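Attaching and effacing protein, pathogenesis factor (Escherichia coli, PDB 4E9L) is an adhesin of the intimin/invasin family, probably helping the bacterium attach to host surfaces, represented here by a piece made of immunoglobulin-like domains. Local coordinates at residues I96-D101 / N181-T186; G106-A111 / T155-L160; L126-P131 / S144-N149; D190-N195 / L216-A221. All coordinates share one frame; numbering follows the deposited sequence.

Contact 1: residues I96-D101 / N181-T186; sequences ITLNPD and NAAKVT
The carboxylate of Asp101 is the flat side-chain group that meets the opposite segment, and it does so through a single corner: OD1 comes to 3.5 Å from Val185 CB and also lies against the CG1 methyl, the two side chains sliding past each other in opposite directions. The same oxygen accepts a hydrogen bond of 2.7 Å from water 2, which is also bonded to Thr186 OG1. This polar corner flanks an interface between the two sheets of an immunoglobulin-like β-sandwich. Strand 95-99 is an edge strand of one sheet, strand 183-187 pairs with strand 165-173 in the other, and the short segments run nearly parallel, 21° apart, with a closest axis approach of 6.2 Å. No direct hydrogen bond crosses between them, so the example illustrates how sandwich sheets meet through apolar side chains.

Leu98 stands at the centre. Its CG, anti to the carbonyl carbon (chi1 -68°), rests 3.7 Å from Ala183 CB, while Val185 holds the leucine at two points, CG1 against CB and CG2 against CD1. The small Ala183 methyl also packs close to the carbonyl oxygen of Ile96. Leu98 and Ile96 also touch Val169 of strand 165-173 in the second sheet. At the other end, the CG2 branch of Ile96 comes to 3.4 Å from Asn181 O. There a water completes the join: water 1 accepts from Ile96 N at 3.0 Å and donates to Asn181 O at 2.7 Å.

Contact 2: residues G106-A111 / T155-L160; sequences GGTVTA and TAQISL
Thr110 lies alongside Gln157, both pointing the same way, with its CG2 methyl against the amide nitrogen NE2 and its hydroxyl donating to Gln157 OE1 at 2.7 Å. The glutamine chain bends at chi2 (-60°), folding CD back toward the threonine. The two residues form a non-hydrogen-bonded pair of antiparallel strands 108-114 and 153-159, the central strands of one sheet of the sandwich.

On either side of this pair the backbones bond in the regular way: Ala111 with Ala156, and Val109 with Ile158, where Ile158 N reaches Val109 O at 2.8 Å. Ile158 O accepts twice. Val109 N approaches in the carbonyl plane at 3.1 Å, whereas Thr108 OG1, anti to its own backbone N, comes from above that plane at 2.9 Å.

The other face of the sheet is apolar. Val109 CG1 touches Ile158 CB at 3.7 Å and Leu160 CD2 at 3.9 Å, and these side chains continue inward onto Leu98, Leu167 and Val169. Leu160 N, bonded to Gly107 O, carries the pairing past the end of the strand. The chemistry thus implies a two-faced sheet, with threonine hydroxyls hydrogen-bonding across to the neighbouring strand on one side and hydrocarbon contacts facing the sandwich interior on the other.

Contact 3: residues L126-P131 / S144-N149; sequences LNPDAP and SGWTDN
Pro128 and Trp146 face each other across backbones that stay well apart, their CA atoms 7.4 Å from one another; Ala130 and Gly145 come nearer, at 6.4 Å between CA atoms. Residues 126-131 have no regular structure. They belong to the connection that leaves strand 108-114 in one sheet of the immunoglobulin-like sandwich and enters strand 132-134 in the other, and here they pass the edge strand 142-148.

Side chains span the gap, chiefly the indole of Trp146. Its CG stands anti to the carbonyl carbon (chi1 -73°), starting the ring off toward the loop. Two prolines meet it at different places: Pro128 CG lies 3.6 Å from CD1 on the pyrrole part, and Pro131 CG sits 3.6 Å from CE2, equally close to NE1 and CZ2. Between the prolines, Asp129 O lies at the ring edge, in its plane, 3.3 Å from NE1. Water 3 accepts from Trp146 NE1 at 2.9 Å and probably donates to Asp129 O.

Trp113 adds an edge-to-face ring contact to the indole, and Ala156 and Pro171 touch it as well. The loop is itself anchored by the Asp129 carboxylate, which accepts from the backbone N of Asn174 and Gly175. Ser144 O is buried by the contact and has no polar partner; Pro131 CD packs 3.9 Å from it.

Contact 4: residues D190-N195 / L216-A221; sequences DALSSN and LVAKDA
Asp220 OD2 accepts from Asp190 N at 2.8 Å, a nearly straight bond (162° at the hydrogen) that uses the anti lone pair of the carboxylate oxygen. The other oxygen of Asp220, OD1, turns to its own loop, where Asn224 N donates to it and His222 N does so weakly.

Residues 190-195 form part of the connection from strand 183-187 of one sandwich to strand 198-201 of the next; residues 190-193 and 218-221, the touching parts, run 104° apart. Further along, Ser193 N donates to Lys219 O at 2.9 Å, in the carbonyl plane. Ser193 CB rests against the peptide joining Asp220 to Ala221, 3.5 Å from Ala221 N. Water 4 bridges the two segments, donating to Ala191 O at 2.6 Å and accepting from Ala221 N at 2.9 Å. Leu192 CD1 makes a looser apolar touch with Ala218 CB.

Asp220 also packs on Val105, in a loop of the preceding sandwich, and on Ala189 just before the connecting segment. Backbone N-H groups from two separate loops thus meet one buried carboxylate, which would help offset its charge and ties the interdomain connection to the following domain.

How the contacts relate
Contacts 1, 2 and 3 are nested along the chain, 3 within 2 and 2 within 1, and build one sandwich; contact 4 follows in series at its junction with the next. The centres of contacts 1 and 2 are about 11 Å apart and their strands are sheet neighbours, with Asn99 O 2.8 Å from Thr110 N in a probable hydrogen bond. Contacts 2 and 3, about 13 Å apart between centres, join similarly through Thr155 O and Thr147 N. Ile96 CD1 packs on Trp146 CH2 at 4.0 Å, linking contacts 1 and 3. Contact 4 lies about 26 Å from contact 1 between centres and adjoins it only in sequence.

Contact 1: residues I96-D101 / N181-T186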
loop_
_atom_site.group_PDB
_atom_site.type_symbol
_atom_site.label_atom_id
_atom_site.label_comp_id
_atom_site.label_asym_id
_atom_site.label_seq_id
_atom_site.Cartn_x
_atom_site.Cartn_y
_atom_site.Cartn_z
ATOM N N ILE A 96 6.169 -33.208 -25.720
ATOM C CA ILE A 96 5.839 -31.901 -26.276
ATOM C C ILE A 96 6.644 -30.810 -25.566
ATOM O O ILE A 96 6.757 -30.818 -24.329
ATOM C CB ILE A 96 4.303 -31.627 -26.311
ATOM C CG1 ILE A 96 4.006 -30.224 -26.931
ATOM C CG2 ILE A 96 3.650 -31.813 -24.906
ATOM C CD1 ILE A 96 2.641 -29.966 -27.415
ATOM N N THR A 97 7.133 -29.851 -26.364
ATOM C CA THR A 97 7.873 -28.676 -25.905
ATOM C C THR A 97 7.201 -27.409 -26.427
ATOM O O THR A 97 6.717 -27.385 -27.564
ATOM C CB THR A 97 9.359 -28.813 -26.377
ATOM O OG1 THR A 97 9.968 -29.863 -25.617
ATOM C CG2 THR A 97 10.192 -27.543 -26.192
ATOM N N LEU A 98 7.214 -26.347 -25.607
ATOM C CA LEU A 98 6.778 -25.002 -25.994
ATOM C C LEU A 98 7.990 -24.100 -26.015
ATOM O O LEU A 98 8.767 -24.093 -25.056
ATOM C CB LEU A 98 5.715 -24.418 -25.043
ATOM C CG LEU A 98 4.363 -25.095 -25.087
ATOM C CD1 LEU A 98 3.553 -24.714 -23.835
ATOM C CD2 LEU A 98 3.599 -24.724 -26.385
ATOM N N ASN A 99 8.150 -23.336 -27.094
ATOM C CA ASN A 99 9.294 -22.430 -27.242
ATOM C C ASN A 99 8.902 -21.017 -27.672
ATOM O O ASN A 99 8.212 -20.878 -28.680
ATOM C CB ASN A 99 10.316 -23.029 -28.211
ATOM C CG ASN A 99 11.656 -22.360 -28.123
ATOM O OD1 ASN A 99 12.203 -22.169 -27.038
ATOM N ND2 ASN A 99 12.169 -21.906 -29.259
ATOM N N PRO A 100 9.362 -19.950 -26.956
ATOM C CA PRO A 100 10.193 -19.986 -25.728
ATOM C C PRO A 100 9.326 -20.110 -24.480
ATOM O O PRO A 100 8.100 -19.963 -24.549
ATOM C CB PRO A 100 10.850 -18.591 -25.738
ATOM C CG PRO A 100 9.728 -17.693 -26.298
ATOM C CD PRO A 100 9.027 -18.555 -27.348
ATOM N N ASP A 101 9.969 -20.257 -23.328
ATOM C CA ASP A 101 9.273 -20.162 -22.063
ATOM C C ASP A 101 9.155 -18.633 -21.830
ATOM O O ASP A 101 9.873 -17.849 -22.466
ATOM C CB ASP A 101 10.033 -20.887 -20.947
ATOM C CG ASP A 101 9.379 -20.794 -19.573
ATOM O OD1 ASP A 101 8.146 -20.520 -19.510
ATOM O OD2 ASP A 101 10.100 -20.957 -18.562
ATOM N N ASN A 181 3.418 -36.123 -21.032
ATOM C CA ASN A 181 2.976 -35.008 -20.184
ATOM C C ASN A 181 2.712 -33.780 -21.041
ATOM O O ASN A 181 3.282 -33.671 -22.119
ATOM C CB ASN A 181 4.024 -34.703 -19.108
ATOM C CG ASN A 181 4.038 -35.752 -18.029
ATOM O OD1 ASN A 181 3.024 -36.034 -17.383
ATOM N ND2 ASN A 181 5.152 -36.421 -17.882
ATOM N N ALA A 182 1.862 -32.849 -20.563
ATOM C CA ALA A 182 1.588 -31.616 -21.287
ATOM C C ALA A 182 2.813 -30.717 -21.113
ATOM O O ALA A 182 3.546 -30.886 -20.141
ATOM C CB ALA A 182 0.369 -30.925 -20.684
ATOM N N ALA A 183 3.051 -29.789 -22.053
ATOM C CA ALA A 183 4.133 -28.807 -21.955
ATOM C C ALA A 183 3.529 -27.629 -21.205
ATOM O O ALA A 183 2.347 -27.311 -21.405
ATOM C CB ALA A 183 4.582 -28.361 -23.342
ATOM N N LYS A 184 4.298 -27.010 -20.314
ATOM C CA LYS A 184 3.766 -25.894 -19.530
ATOM C C LYS A 184 4.695 -24.688 -19.548
ATOM O O LYS A 184 5.898 -24.833 -19.315
ATOM C CB LYS A 184 3.488 -26.321 -18.066
ATOM C CG LYS A 184 2.468 -27.462 -17.920
ATOM C CD LYS A 184 2.277 -27.915 -16.477
ATOM C CE LYS A 184 1.225 -28.994 -16.380
ATOM N NZ LYS A 184 0.384 -28.840 -15.163
ATOM N N VAL A 185 4.139 -23.507 -19.853
ATOM C CA VAL A 185 4.862 -22.227 -19.806
ATOM C C VAL A 185 4.041 -21.216 -19.031
ATOM O O VAL A 185 2.822 -21.380 -18.870
ATOM C CB VAL A 185 5.304 -21.641 -21.183
ATOM C CG1 VAL A 185 6.334 -22.530 -21.880
ATOM C CG2 VAL A 185 4.119 -21.333 -22.098
ATOM N N THR A 186 4.712 -20.145 -18.591
ATOM C CA THR A 186 4.083 -19.001 -17.962
ATOM C C THR A 186 4.058 -17.947 -19.051
ATOM O O THR A 186 5.107 -17.597 -19.600
ATOM C CB THR A 186 4.895 -18.497 -16.753
ATOM O OG1 THR A 186 5.022 -19.562 -15.818
ATOM C CG2 THR A 186 4.248 -17.272 -16.085
HETATM O O HOH W 1 5.904 -33.632 -22.758
HETATM O O HOH W 2 7.346 -21.161 -16.997
#

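Contact 2: residues G106-A111 / T155-L160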
loop_
_atom_site.group_PDB
_atom_site.type_symbol
_atom_site.label_atom_id
_atom_site.label_comp_id
_atom_site.label_asym_id
_atom_site.label_seq_id
_atom_site.Cartn_x
_atom_site.Cartn_y
_atom_site.Cartn_z
ATOM N N GLY A 106 -0.321 -11.667 -26.101
ATOM C CA GLY A 106 -0.492 -11.090 -27.426
ATOM C C GLY A 106 0.589 -11.494 -28.402
ATOM O O GLY A 106 0.514 -11.155 -29.584
ATOM N N GLY A 107 1.589 -12.225 -27.922
ATOM C CA GLY A 107 2.665 -12.696 -28.782
ATOM C C GLY A 107 2.374 -14.070 -29.361
ATOM O O GLY A 107 1.216 -14.461 -29.599
ATOM N N THR A 108 3.431 -14.819 -29.579
ATOM C CA THR A 108 3.317 -16.172 -30.122
ATOM C C THR A 108 4.244 -17.137 -29.400
ATOM O O THR A 108 5.249 -16.722 -28.826
ATOM C CB THR A 108 3.510 -16.148 -31.668
ATOM O OG1 THR A 108 3.238 -17.448 -32.187
ATOM C CG2 THR A 108 4.909 -15.726 -32.084
ATOM N N VAL A 109 3.912 -18.426 -29.443
ATOM C CA VAL A 109 4.725 -19.493 -28.848
ATOM C C VAL A 109 4.668 -20.707 -29.792
ATOM O O VAL A 109 3.630 -20.947 -30.429
ATOM C CB VAL A 109 4.341 -19.790 -27.362
ATOM C CG1 VAL A 109 2.887 -20.246 -27.220
ATOM C CG2 VAL A 109 5.305 -20.774 -26.695
ATOM N N THR A 110 5.791 -21.414 -29.958
ATOM C CA THR A 110 5.794 -22.553 -30.879
ATOM C C THR A 110 5.628 -23.837 -30.083
ATOM O O THR A 110 6.280 -23.992 -29.067
ATOM C CB THR A 110 7.074 -22.571 -31.733
ATOM O OG1 THR A 110 7.197 -21.309 -32.400
ATOM C CG2 THR A 110 7.081 -23.711 -32.764
ATOM N N ALA A 111 4.781 -24.759 -30.562
ATOM C CA ALA A 111 4.606 -26.075 -29.944
ATOM C C ALA A 111 5.347 -27.068 -30.822
ATOM O O ALA A 111 5.138 -27.086 -32.031
ATOM C CB ALA A 111 3.128 -26.446 -29.870
ATOM N N THR A 155 5.027 -29.451 -35.704
ATOM C CA THR A 155 5.088 -28.095 -35.131
ATOM C C THR A 155 3.780 -27.327 -35.330
ATOM O O THR A 155 3.154 -27.466 -36.376
ATOM C CB THR A 155 6.279 -27.304 -35.751
ATOM O OG1 THR A 155 6.160 -27.347 -37.158
ATOM C CG2 THR A 155 7.647 -27.872 -35.374
ATOM N N ALA A 156 3.360 -26.531 -34.327
ATOM C CA ALA A 156 2.175 -25.668 -34.428
ATOM C C ALA A 156 2.492 -24.323 -33.811
ATOM O O ALA A 156 3.264 -24.256 -32.859
ATOM C CB ALA A 156 0.966 -26.292 -33.749
ATOM N N GLN A 157 1.915 -23.250 -34.360
ATOM C CA GLN A 157 2.148 -21.915 -33.825
ATOM C C GLN A 157 0.941 -21.498 -33.020
ATOM O O GLN A 157 -0.196 -21.629 -33.499
ATOM C CB GLN A 157 2.411 -20.898 -34.965
ATOM C CG GLN A 157 3.652 -21.194 -35.821
ATOM C CD GLN A 157 4.967 -21.232 -35.055
ATOM O OE1 GLN A 157 5.150 -20.578 -34.020
ATOM N NE2 GLN A 157 5.930 -21.976 -35.584
ATOM N N ILE A 158 1.164 -21.045 -31.785
ATOM C CA ILE A 158 0.066 -20.564 -30.933
ATOM C C ILE A 158 0.057 -19.023 -30.900
ATOM O O ILE A 158 1.072 -18.424 -30.556
ATOM C CB ILE A 158 0.064 -21.192 -29.498
ATOM C CG1 ILE A 158 -0.121 -22.729 -29.552
ATOM C CG2 ILE A 158 -1.059 -20.566 -28.625
ATOM C CD1 ILE A 158 0.470 -23.488 -28.317
ATOM N N SER A 159 -1.056 -18.389 -31.289
ATOM C CA SER A 159 -1.205 -16.927 -31.192
ATOM C C SER A 159 -1.848 -16.725 -29.834
ATOM O O SER A 159 -2.945 -17.234 -29.598
ATOM C CB SER A 159 -2.132 -16.383 -32.284
ATOM O OG SER A 159 -1.618 -16.693 -33.568
ATOM N N LEU A 160 -1.137 -16.066 -28.920
ATOM C CA LEU A 160 -1.603 -15.876 -27.549
ATOM C C LEU A 160 -2.591 -14.771 -27.407
ATOM O O LEU A 160 -2.461 -13.741 -28.050
ATOM C CB LEU A 160 -0.422 -15.631 -26.590
ATOM C CG LEU A 160 0.606 -16.767 -26.518
ATOM C CD1 LEU A 160 1.913 -16.266 -25.966
ATOM C CD2 LEU A 160 0.061 -17.956 -25.703
#

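Contact 3: residues L126-P131 / S144-N149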
loop_
_atom_site.group_PDB
_atom_site.type_symbol
_atom_site.label_atom_id
_atom_site.label_comp_id
_atom_site.label_asym_id
_atom_site.label_seq_id
_atom_site.Cartn_x
_atom_site.Cartn_y
_atom_site.Cartn_z
ATOM N N LEU A 126 0.383 -39.072 -39.448
ATOM C CA LEU A 126 -0.797 -39.122 -38.581
ATOM C C LEU A 126 -1.772 -37.993 -38.984
ATOM O O LEU A 126 -1.399 -37.065 -39.711
ATOM C CB LEU A 126 -0.370 -38.847 -37.111
ATOM C CG LEU A 126 0.511 -39.854 -36.388
ATOM C CD1 LEU A 126 0.943 -39.289 -35.073
ATOM C CD2 LEU A 126 -0.204 -41.185 -36.155
ATOM N N ASN A 127 -2.997 -38.044 -38.447
ATOM C CA ASN A 127 -3.999 -36.992 -38.618
ATOM C C ASN A 127 -4.325 -36.481 -37.199
ATOM O O ASN A 127 -5.285 -36.937 -36.571
ATOM C CB ASN A 127 -5.246 -37.495 -39.344
ATOM C CG ASN A 127 -6.274 -36.409 -39.516
ATOM O OD1 ASN A 127 -5.945 -35.238 -39.750
ATOM N ND2 ASN A 127 -7.524 -36.756 -39.296
ATOM N N PRO A 128 -3.476 -35.606 -36.631
ATOM C CA PRO A 128 -3.722 -35.171 -35.252
ATOM C C PRO A 128 -4.896 -34.202 -35.097
ATOM O O PRO A 128 -5.240 -33.448 -36.019
ATOM C CB PRO A 128 -2.396 -34.527 -34.848
ATOM C CG PRO A 128 -1.825 -34.008 -36.114
ATOM C CD PRO A 128 -2.264 -34.972 -37.195
ATOM N N ASP A 129 -5.468 -34.176 -33.884
ATOM C CA ASP A 129 -6.505 -33.230 -33.528
ATOM C C ASP A 129 -5.832 -31.880 -33.409
ATOM O O ASP A 129 -4.615 -31.805 -33.399
ATOM C CB ASP A 129 -7.086 -33.560 -32.138
ATOM C CG ASP A 129 -7.514 -34.992 -31.889
ATOM O OD1 ASP A 129 -7.494 -35.802 -32.853
ATOM O OD2 ASP A 129 -7.924 -35.292 -30.748
ATOM N N ALA A 130 -6.611 -30.829 -33.235
ATOM C CA ALA A 130 -6.074 -29.504 -32.946
ATOM C C ALA A 130 -5.353 -29.575 -31.581
ATOM O O ALA A 130 -5.781 -30.359 -30.729
ATOM C CB ALA A 130 -7.224 -28.499 -32.854
ATOM N N PRO A 131 -4.278 -28.785 -31.346
ATOM C CA PRO A 131 -3.622 -28.796 -30.019
ATOM C C PRO A 131 -4.604 -28.465 -28.897
ATOM O O PRO A 131 -5.501 -27.639 -29.081
ATOM C CB PRO A 131 -2.565 -27.690 -30.144
ATOM C CG PRO A 131 -2.270 -27.614 -31.622
ATOM C CD PRO A 131 -3.624 -27.820 -32.256
ATOM N N SER A 144 -2.471 -22.904 -34.771
ATOM C CA SER A 144 -2.522 -23.230 -36.187
ATOM C C SER A 144 -2.651 -24.767 -36.233
ATOM O O SER A 144 -2.555 -25.434 -35.192
ATOM C CB SER A 144 -1.190 -22.846 -36.836
ATOM O OG SER A 144 -0.144 -23.655 -36.307
ATOM N N GLY A 145 -2.750 -25.321 -37.439
ATOM C CA GLY A 145 -2.689 -26.769 -37.621
ATOM C C GLY A 145 -1.263 -27.257 -37.371
ATOM O O GLY A 145 -0.331 -26.452 -37.252
ATOM N N TRP A 146 -1.089 -28.570 -37.243
ATOM C CA TRP A 146 0.215 -29.193 -37.007
ATOM C C TRP A 146 0.915 -29.423 -38.346
ATOM O O TRP A 146 0.290 -29.961 -39.264
ATOM C CB TRP A 146 0.035 -30.549 -36.333
ATOM C CG TRP A 146 -0.363 -30.528 -34.886
ATOM C CD1 TRP A 146 -1.576 -30.880 -34.368
ATOM C CD2 TRP A 146 0.489 -30.261 -33.765
ATOM N NE1 TRP A 146 -1.527 -30.860 -32.994
ATOM C CE2 TRP A 146 -0.283 -30.453 -32.596
ATOM C CE3 TRP A 146 1.827 -29.843 -33.632
ATOM C CZ2 TRP A 146 0.232 -30.231 -31.314
ATOM C CZ3 TRP A 146 2.336 -29.632 -32.359
ATOM C CH2 TRP A 146 1.543 -29.825 -31.220
ATOM N N THR A 147 2.202 -29.034 -38.462
ATOM C CA THR A 147 2.988 -29.307 -39.678
ATOM C C THR A 147 3.796 -30.570 -39.407
ATOM O O THR A 147 4.562 -30.602 -38.445
ATOM C CB THR A 147 3.885 -28.116 -40.051
ATOM O OG1 THR A 147 3.062 -27.061 -40.509
ATOM C CG2 THR A 147 4.946 -28.465 -41.116
ATOM N N ASP A 148 3.635 -31.595 -40.256
ATOM C CA ASP A 148 4.398 -32.836 -40.170
ATOM C C ASP A 148 5.784 -32.528 -40.787
ATOM O O ASP A 148 5.877 -32.326 -42.000
ATOM C CB ASP A 148 3.685 -33.962 -40.962
ATOM C CG ASP A 148 4.378 -35.338 -40.937
ATOM O OD1 ASP A 148 5.502 -35.428 -40.424
ATOM O OD2 ASP A 148 3.798 -36.308 -41.462
ATOM N N ASN A 149 6.849 -32.482 -39.965
ATOM C CA ASN A 149 8.195 -32.177 -40.474
ATOM C C ASN A 149 8.901 -33.356 -41.117
ATOM O O ASN A 149 10.002 -33.178 -41.638
ATOM C CB ASN A 149 9.080 -31.530 -39.415
ATOM C CG ASN A 149 8.545 -30.237 -38.888
ATOM O OD1 ASN A 149 8.377 -30.060 -37.678
ATOM N ND2 ASN A 149 8.245 -29.315 -39.777
HETATM O O HOH W 3 -3.292 -32.241 -31.160
#

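Contact 4: residues D190-N195 / L216-A221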
loop_
_atom_site.group_PDB
_atom_site.type_symbol
_atom_site.label_atom_id
_atom_site.label_comp_id
_atom_site.label_asym_id
_atom_site.label_seq_id
_atom_site.Cartn_x
_atom_site.Cartn_y
_atom_site.Cartn_z
ATOM N N ASP A 190 2.552 -7.885 -20.356
ATOM C CA ASP A 190 3.327 -6.973 -21.188
ATOM C C ASP A 190 4.000 -5.881 -20.296
ATOM O O ASP A 190 3.998 -6.002 -19.054
ATOM C CB ASP A 190 2.412 -6.370 -22.281
ATOM C CG ASP A 190 3.108 -6.028 -23.593
ATOM O OD1 ASP A 190 4.334 -5.740 -23.570
ATOM O OD2 ASP A 190 2.419 -5.967 -24.622
ATOM N N ALA A 191 4.581 -4.843 -20.911
ATOM C CA ALA A 191 5.242 -3.764 -20.160
ATOM C C ALA A 191 4.290 -3.103 -19.154
ATOM O O ALA A 191 3.077 -3.037 -19.384
ATOM C CB ALA A 191 5.797 -2.708 -21.112
ATOM N N LEU A 192 4.854 -2.601 -18.045
ATOM C CA LEU A 192 4.053 -1.920 -17.043
ATOM C C LEU A 192 3.330 -0.726 -17.682
ATOM O O LEU A 192 3.952 0.084 -18.376
ATOM C CB LEU A 192 4.949 -1.482 -15.869
ATOM C CG LEU A 192 4.203 -0.926 -14.634
ATOM C CD1 LEU A 192 5.009 -1.141 -13.363
ATOM C CD2 LEU A 192 3.876 0.538 -14.802
ATOM N N SER A 193 2.014 -0.660 -17.481
ATOM C CA SER A 193 1.160 0.434 -17.933
ATOM C C SER A 193 0.883 1.370 -16.758
ATOM O O SER A 193 0.173 0.964 -15.828
ATOM C CB SER A 193 -0.168 -0.107 -18.468
ATOM O OG SER A 193 -1.139 0.916 -18.672
ATOM N N SER A 194 1.399 2.642 -16.811
ATOM C CA SER A 194 1.154 3.645 -15.770
ATOM C C SER A 194 -0.344 3.938 -15.667
ATOM O O SER A 194 -0.840 4.205 -14.587
ATOM C CB SER A 194 1.899 4.941 -16.083
ATOM O OG SER A 194 3.276 4.700 -16.324
ATOM N N ASN A 195 -1.065 3.866 -16.802
ATOM C CA ASN A 195 -2.512 4.144 -16.843
ATOM C C ASN A 195 -3.363 3.123 -16.108
ATOM O O ASN A 195 -4.344 3.505 -15.482
ATOM C CB ASN A 195 -2.997 4.283 -18.288
ATOM C CG ASN A 195 -2.276 5.359 -19.053
ATOM O OD1 ASN A 195 -2.575 6.552 -18.927
ATOM N ND2 ASN A 195 -1.269 4.957 -19.820
ATOM N N LEU A 216 0.935 -0.438 -4.132
ATOM C CA LEU A 216 0.997 -0.316 -5.585
ATOM C C LEU A 216 0.322 -1.568 -6.178
ATOM O O LEU A 216 0.639 -2.681 -5.771
ATOM C CB LEU A 216 2.453 -0.237 -6.103
ATOM C CG LEU A 216 2.609 -0.332 -7.655
ATOM C CD1 LEU A 216 2.110 0.967 -8.366
ATOM C CD2 LEU A 216 4.058 -0.597 -8.041
ATOM N N VAL A 217 -0.586 -1.390 -7.138
ATOM C CA VAL A 217 -1.143 -2.527 -7.863
ATOM C C VAL A 217 -0.598 -2.293 -9.293
ATOM O O VAL A 217 -0.922 -1.293 -9.935
ATOM C CB VAL A 217 -2.686 -2.696 -7.749
ATOM C CG1 VAL A 217 -3.158 -3.839 -8.638
ATOM C CG2 VAL A 217 -3.086 -2.994 -6.303
ATOM N N ALA A 218 0.347 -3.119 -9.699
ATOM C CA ALA A 218 1.032 -2.925 -10.976
ATOM C C ALA A 218 0.385 -3.793 -12.032
ATOM O O ALA A 218 0.185 -4.995 -11.815
ATOM C CB ALA A 218 2.504 -3.289 -10.839
ATOM N N LYS A 219 0.073 -3.189 -13.167
ATOM C CA LYS A 219 -0.584 -3.909 -14.261
ATOM C C LYS A 219 -0.055 -3.493 -15.630
ATOM O O LYS A 219 0.414 -2.363 -15.790
ATOM C CB LYS A 219 -2.096 -3.594 -14.234
ATOM C CG LYS A 219 -2.873 -4.238 -13.102
ATOM C CD LYS A 219 -4.271 -3.636 -13.073
ATOM C CE LYS A 219 -5.321 -4.537 -12.468
ATOM N NZ LYS A 219 -4.991 -4.986 -11.099
ATOM N N ASP A 220 -0.240 -4.375 -16.630
ATOM C CA ASP A 220 0.050 -4.091 -18.036
ATOM C C ASP A 220 -1.219 -3.432 -18.679
ATOM O O ASP A 220 -2.239 -3.267 -17.996
ATOM C CB ASP A 220 0.524 -5.375 -18.777
ATOM C CG ASP A 220 -0.539 -6.411 -19.133
ATOM O OD1 ASP A 220 -1.746 -6.159 -18.863
ATOM O OD2 ASP A 220 -0.173 -7.459 -19.728
ATOM N N ALA A 221 -1.162 -3.060 -19.963
ATOM C CA ALA A 221 -2.282 -2.401 -20.666
ATOM C C ALA A 221 -3.602 -3.205 -20.683
ATOM O O ALA A 221 -4.675 -2.603 -20.758
ATOM C CB ALA A 221 -1.867 -2.031 -22.087
HETATM O O HOH W 4 1.343 -3.058 -21.387
#